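Local coordinates for histidine--tRNA ligase (Staphylococcus aureus, PDB 1QE0), which attaches L-histidine to tRNA(His) at the expense of ATP, working as a homodimeric class II aminoacyl-tRNA synthetase, at residues E135-M148 with Y234-P248. Sequence-based numbering, arbitrary orientation.
Sequences ENPSVDAEVLAMVM and YYEQVKAYLDDLGIP
Pro-137, in the first turn of helix 137-148, fits as a knob into a hole formed by Tyr-234, Gln-237, Val-238 and Tyr-241 of helix 234-245. Side chains of both helices reach strand 265-272 of the catalytic-domain sheet of this class II synthetase; the helix axes come within 8.5 Å and run in broadly the same direction, crossing at -46°. The proline ring makes a CH-pi contact: CD of Pro-137 sits 3.6 Å from the Tyr-234 ring centroid, 16° off the ring normal and therefore over a face. Glu-135 CG meets the edge of the same ring at CE2. A chi1 of -172° sets CG of Tyr-234 opposite the backbone N and carries the phenol to the first turn of helix 137-148.

The hydrogen bond across the contact comes from that phenol. Tyr-234 OH donates to Asp-140 OD2 over 2.7 Å, arriving from above the carboxylate plane. The buried carboxylate is shared: OD2 also forms a salt bridge with Arg-288 and OD1 is hydrogen-bonded to Thr-265, which would fix the rotation of the carboxylate. Next to it, Asn-136 N-caps helix 137-148; its OD1 accepts from both N and OG of Ser-138, which reach it from the same face of the amide plane.

Apolar contacts continue toward the C-terminal ends. CB of Ala-141 lies 3.5 Å from CB of Tyr-241, against the root of the tyrosine side chain. Leu-144 CD1 touches both Val-238 CG1 and Leu-242 CD2, crossing each side chain at about a right angle. After a Schellman motif at Gly-246 ends helix 234-245, Ile-247 turns its side chain to helix 137-148: Ile-247 CD1 comes 3.6 Å from CB of Ala-145, while Ile-247 CG2 meets Met-148 CE at 4.0 Å.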
loop_
_atom_site.group_PDB
_atom_site.type_symbol
_atom_site.label_atom_id
_atom_site.label_comp_id
_atom_site.label_asym_id
_atom_site.label_seq_id
_atom_site.Cartn_x
_atom_site.Cartn_y
_atom_site.Cartn_z
ATOM N N GLU A 135 -11.013 1.280 25.828
ATOM C CA GLU A 135 -12.357 1.859 25.683
ATOM C C GLU A 135 -12.328 3.253 26.266
ATOM O O GLU A 135 -12.210 3.414 27.469
ATOM C CB GLU A 135 -13.396 1.035 26.416
ATOM C CG GLU A 135 -14.800 1.535 26.223
ATOM C CD GLU A 135 -15.797 0.494 26.628
ATOM O OE1 GLU A 135 -16.048 0.410 27.853
ATOM O OE2 GLU A 135 -16.285 -0.265 25.737
ATOM N N ASN A 136 -12.515 4.263 25.438
ATOM C CA ASN A 136 -12.397 5.604 25.953
ATOM C C ASN A 136 -12.893 6.603 24.922
ATOM O O ASN A 136 -12.455 6.598 23.773
ATOM C CB ASN A 136 -10.901 5.830 26.275
ATOM C CG ASN A 136 -10.559 7.266 26.623
ATOM O OD1 ASN A 136 -11.374 8.169 26.515
ATOM N ND2 ASN A 136 -9.321 7.485 27.009
ATOM N N PRO A 137 -13.859 7.440 25.303
ATOM C CA PRO A 137 -14.417 8.456 24.419
ATOM C C PRO A 137 -13.352 9.193 23.628
ATOM O O PRO A 137 -13.493 9.366 22.437
ATOM C CB PRO A 137 -15.094 9.400 25.394
ATOM C CG PRO A 137 -15.657 8.455 26.402
ATOM C CD PRO A 137 -14.595 7.389 26.577
ATOM N N SER A 138 -12.257 9.575 24.262
ATOM C CA SER A 138 -11.232 10.300 23.551
ATOM C C SER A 138 -10.637 9.474 22.431
ATOM O O SER A 138 -10.123 10.041 21.478
ATOM C CB SER A 138 -10.144 10.753 24.500
ATOM O OG SER A 138 -9.569 9.626 25.125
ATOM N N VAL A 139 -10.693 8.146 22.531
ATOM C CA VAL A 139 -10.150 7.274 21.465
ATOM C C VAL A 139 -11.092 7.308 20.270
ATOM O O VAL A 139 -10.670 7.435 19.123
ATOM C CB VAL A 139 -10.024 5.798 21.887
ATOM C CG1 VAL A 139 -9.344 5.022 20.780
ATOM C CG2 VAL A 139 -9.232 5.680 23.154
ATOM N N ASP A 140 -12.375 7.151 20.576
ATOM C CA ASP A 140 -13.443 7.197 19.603
ATOM C C ASP A 140 -13.307 8.491 18.838
ATOM O O ASP A 140 -13.240 8.485 17.608
ATOM C CB ASP A 140 -14.787 7.198 20.319
ATOM C CG ASP A 140 -15.178 5.841 20.814
ATOM O OD1 ASP A 140 -16.342 5.473 20.608
ATOM O OD2 ASP A 140 -14.331 5.134 21.389
ATOM N N ALA A 141 -13.247 9.606 19.562
ATOM C CA ALA A 141 -13.104 10.900 18.911
ATOM C C ALA A 141 -11.896 10.877 17.966
ATOM O O ALA A 141 -12.011 11.316 16.823
ATOM C CB ALA A 141 -12.975 12.023 19.929
ATOM N N GLU A 142 -10.777 10.293 18.400
ATOM C CA GLU A 142 -9.583 10.237 17.545
ATOM C C GLU A 142 -9.833 9.505 16.234
ATOM O O GLU A 142 -9.339 9.957 15.180
ATOM C CB GLU A 142 -8.408 9.567 18.246
ATOM C CG GLU A 142 -7.202 9.398 17.350
ATOM C CD GLU A 142 -6.145 8.526 17.979
ATOM O OE1 GLU A 142 -6.193 7.298 17.744
ATOM O OE2 GLU A 142 -5.273 9.064 18.700
ATOM N N VAL A 143 -10.579 8.388 16.285
ATOM C CA VAL A 143 -10.843 7.680 15.059
ATOM C C VAL A 143 -11.864 8.381 14.210
ATOM O O VAL A 143 -11.804 8.266 12.986
ATOM C CB VAL A 143 -11.200 6.207 15.216
ATOM C CG1 VAL A 143 -10.534 5.590 16.432
ATOM C CG2 VAL A 143 -12.656 5.995 15.153
ATOM N N LEU A 144 -12.768 9.154 14.829
ATOM C CA LEU A 144 -13.801 9.887 14.050
ATOM C C LEU A 144 -13.221 11.120 13.401
ATOM O O LEU A 144 -13.580 11.460 12.287
ATOM C CB LEU A 144 -14.995 10.301 14.889
ATOM C CG LEU A 144 -15.853 9.151 15.391
ATOM C CD1 LEU A 144 -16.816 9.712 16.407
ATOM C CD2 LEU A 144 -16.565 8.455 14.271
ATOM N N ALA A 145 -12.341 11.805 14.111
ATOM C CA ALA A 145 -11.681 12.973 13.580
ATOM C C ALA A 145 -10.814 12.499 12.396
ATOM O O ALA A 145 -10.690 13.197 11.375
ATOM C CB ALA A 145 -10.823 13.577 14.647
ATOM N N MET A 146 -10.246 11.294 12.527
ATOM C CA MET A 146 -9.394 10.693 11.492
ATOM C C MET A 146 -10.189 10.349 10.220
ATOM O O MET A 146 -9.799 10.755 9.115
ATOM C CB MET A 146 -8.708 9.423 12.036
ATOM C CG MET A 146 -7.818 8.695 11.033
ATOM S SD MET A 146 -7.501 6.976 11.510
ATOM C CE MET A 146 -6.335 7.200 12.712
ATOM N N VAL A 147 -11.295 9.607 10.374
ATOM C CA VAL A 147 -12.092 9.212 9.223
ATOM C C VAL A 147 -12.520 10.473 8.484
ATOM O O VAL A 147 -12.653 10.460 7.271
ATOM C CB VAL A 147 -13.282 8.286 9.608
ATOM C CG1 VAL A 147 -14.189 8.963 10.573
ATOM C CG2 VAL A 147 -14.071 7.882 8.376
ATOM N N MET A 148 -12.622 11.590 9.202
ATOM C CA MET A 148 -12.998 12.849 8.584
ATOM C C MET A 148 -11.772 13.434 7.906
ATOM O O MET A 148 -11.826 13.924 6.768
ATOM C CB MET A 148 -13.486 13.817 9.642
ATOM C CG MET A 148 -14.513 14.762 9.120
ATOM S SD MET A 148 -16.030 13.878 8.836
ATOM C CE MET A 148 -17.156 15.204 9.044
ATOM N N TYR A 234 -20.940 8.120 27.787
ATOM C CA TYR A 234 -19.810 7.834 26.908
ATOM C C TYR A 234 -20.172 8.547 25.604
ATOM O O TYR A 234 -19.429 9.411 25.122
ATOM C CB TYR A 234 -19.685 6.330 26.669
ATOM C CG TYR A 234 -18.436 5.894 25.934
ATOM C CD1 TYR A 234 -18.052 6.478 24.721
ATOM C CD2 TYR A 234 -17.652 4.885 26.443
ATOM C CE1 TYR A 234 -16.917 6.054 24.051
ATOM C CE2 TYR A 234 -16.515 4.465 25.778
ATOM C CZ TYR A 234 -16.150 5.048 24.596
ATOM O OH TYR A 234 -14.982 4.627 24.010
ATOM N N TYR A 235 -21.368 8.236 25.104
ATOM C CA TYR A 235 -21.884 8.804 23.879
ATOM C C TYR A 235 -21.907 10.312 23.958
ATOM O O TYR A 235 -21.558 10.992 22.986
ATOM C CB TYR A 235 -23.283 8.266 23.579
ATOM C CG TYR A 235 -23.896 8.816 22.297
ATOM C CD1 TYR A 235 -25.214 9.271 22.270
ATOM C CD2 TYR A 235 -23.158 8.874 21.104
ATOM C CE1 TYR A 235 -25.783 9.758 21.103
ATOM C CE2 TYR A 235 -23.729 9.358 19.931
ATOM C CZ TYR A 235 -25.035 9.786 19.943
ATOM O OH TYR A 235 -25.610 10.165 18.763
ATOM N N GLU A 236 -22.316 10.851 25.100
ATOM C CA GLU A 236 -22.350 12.302 25.221
ATOM C C GLU A 236 -20.942 12.864 25.200
ATOM O O GLU A 236 -20.751 13.995 24.790
ATOM C CB GLU A 236 -23.071 12.802 26.484
ATOM C CG GLU A 236 -24.522 12.349 26.721
ATOM C CD GLU A 236 -25.497 12.533 25.555
ATOM O OE1 GLU A 236 -26.093 11.504 25.118
ATOM O OE2 GLU A 236 -25.704 13.697 25.116
ATOM N N GLN A 237 -19.960 12.104 25.683
ATOM C CA GLN A 237 -18.575 12.565 25.672
ATOM C C GLN A 237 -18.027 12.524 24.253
ATOM O O GLN A 237 -17.353 13.468 23.824
ATOM C CB GLN A 237 -17.702 11.723 26.586
ATOM C CG GLN A 237 -16.300 12.294 26.745
ATOM C CD GLN A 237 -16.327 13.778 27.071
ATOM O OE1 GLN A 237 -15.653 14.585 26.431
ATOM N NE2 GLN A 237 -17.134 14.148 28.055
ATOM N N VAL A 238 -18.309 11.434 23.527
ATOM C CA VAL A 238 -17.883 11.315 22.134
ATOM C C VAL A 238 -18.375 12.561 21.384
ATOM O O VAL A 238 -17.568 13.309 20.827
ATOM C CB VAL A 238 -18.441 10.047 21.482
ATOM C CG1 VAL A 238 -18.161 10.043 19.988
ATOM C CG2 VAL A 238 -17.819 8.820 22.156
ATOM N N LYS A 239 -19.674 12.846 21.445
ATOM C CA LYS A 239 -20.203 14.031 20.758
ATOM C C LYS A 239 -19.647 15.319 21.331
ATOM O O LYS A 239 -19.496 16.292 20.623
ATOM C CB LYS A 239 -21.725 14.079 20.787
ATOM C CG LYS A 239 -22.342 12.872 20.189
ATOM C CD LYS A 239 -23.828 12.996 20.215
ATOM C CE LYS A 239 -24.364 12.905 21.615
ATOM N NZ LYS A 239 -25.840 12.880 21.582
ATOM N N ALA A 240 -19.344 15.327 22.618
ATOM C CA ALA A 240 -18.786 16.514 23.239
ATOM C C ALA A 240 -17.516 16.800 22.477
ATOM O O ALA A 240 -17.324 17.895 21.951
ATOM C CB ALA A 240 -18.452 16.247 24.665
ATOM N N TYR A 241 -16.676 15.776 22.379
ATOM C CA TYR A 241 -15.403 15.874 21.683
ATOM C C TYR A 241 -15.554 16.330 20.250
ATOM O O TYR A 241 -14.781 17.168 19.774
ATOM C CB TYR A 241 -14.690 14.533 21.737
ATOM C CG TYR A 241 -14.002 14.329 23.058
ATOM C CD1 TYR A 241 -13.228 15.345 23.601
ATOM C CD2 TYR A 241 -14.063 13.112 23.728
ATOM C CE1 TYR A 241 -12.522 15.156 24.758
ATOM C CE2 TYR A 241 -13.352 12.919 24.907
ATOM C CZ TYR A 241 -12.577 13.959 25.401
ATOM O OH TYR A 241 -11.798 13.827 26.523
ATOM N N LEU A 242 -16.535 15.761 19.553
ATOM C CA LEU A 242 -16.805 16.146 18.173
ATOM C C LEU A 242 -17.121 17.627 18.161
ATOM O O LEU A 242 -16.615 18.361 17.336
ATOM C CB LEU A 242 -17.975 15.347 17.602
ATOM C CG LEU A 242 -17.592 14.085 16.813
ATOM C CD1 LEU A 242 -16.099 13.717 17.069
ATOM C CD2 LEU A 242 -18.598 12.935 17.132
ATOM N N ASP A 243 -17.891 18.092 19.128
ATOM C CA ASP A 243 -18.212 19.501 19.171
ATOM C C ASP A 243 -16.939 20.286 19.416
ATOM O O ASP A 243 -16.682 21.271 18.741
ATOM C CB ASP A 243 -19.261 19.793 20.239
ATOM C CG ASP A 243 -20.580 19.040 19.992
ATOM O OD1 ASP A 243 -21.253 18.625 20.972
ATOM O OD2 ASP A 243 -20.945 18.848 18.813
ATOM N N ASP A 244 -16.110 19.811 20.343
ATOM C CA ASP A 244 -14.824 20.452 20.674
ATOM C C ASP A 244 -13.997 20.652 19.416
ATOM O O ASP A 244 -13.557 21.755 19.115
ATOM C CB ASP A 244 -13.981 19.533 21.549
ATOM C CG ASP A 244 -14.338 19.585 23.010
ATOM O OD1 ASP A 244 -15.487 19.233 23.371
ATOM O OD2 ASP A 244 -13.427 19.894 23.817
ATOM N N LEU A 245 -13.702 19.534 18.751
ATOM C CA LEU A 245 -12.898 19.521 17.533
ATOM C C LEU A 245 -13.621 20.200 16.371
ATOM O O LEU A 245 -13.066 20.315 15.274
ATOM C CB LEU A 245 -12.559 18.075 17.138
ATOM C CG LEU A 245 -12.080 17.123 18.215
ATOM C CD1 LEU A 245 -12.192 15.699 17.745
ATOM C CD2 LEU A 245 -10.674 17.440 18.564
ATOM N N GLY A 246 -14.890 20.540 16.568
ATOM C CA GLY A 246 -15.633 21.198 15.513
ATOM C C GLY A 246 -15.965 20.298 14.351
ATOM O O GLY A 246 -15.924 20.713 13.196
ATOM N N ILE A 247 -16.300 19.060 14.661
ATOM C CA ILE A 247 -16.662 18.084 13.653
ATOM C C ILE A 247 -18.184 17.984 13.666
ATOM O O ILE A 247 -18.801 17.867 14.710
ATOM C CB ILE A 247 -15.981 16.748 13.945
ATOM C CG1 ILE A 247 -14.462 16.968 13.858
ATOM C CG2 ILE A 247 -16.482 15.676 12.994
ATOM C CD1 ILE A 247 -13.598 15.856 14.411
ATOM N N PRO A 248 -18.809 18.221 12.518
ATOM C CA PRO A 248 -20.260 18.148 12.453
ATOM C C PRO A 248 -20.672 16.696 12.300
ATOM O O PRO A 248 -19.944 15.925 11.667
ATOM C CB PRO A 248 -20.574 18.953 11.190
ATOM C CG PRO A 248 -19.349 19.792 10.955
ATOM C CD PRO A 248 -18.273 18.815 11.289
#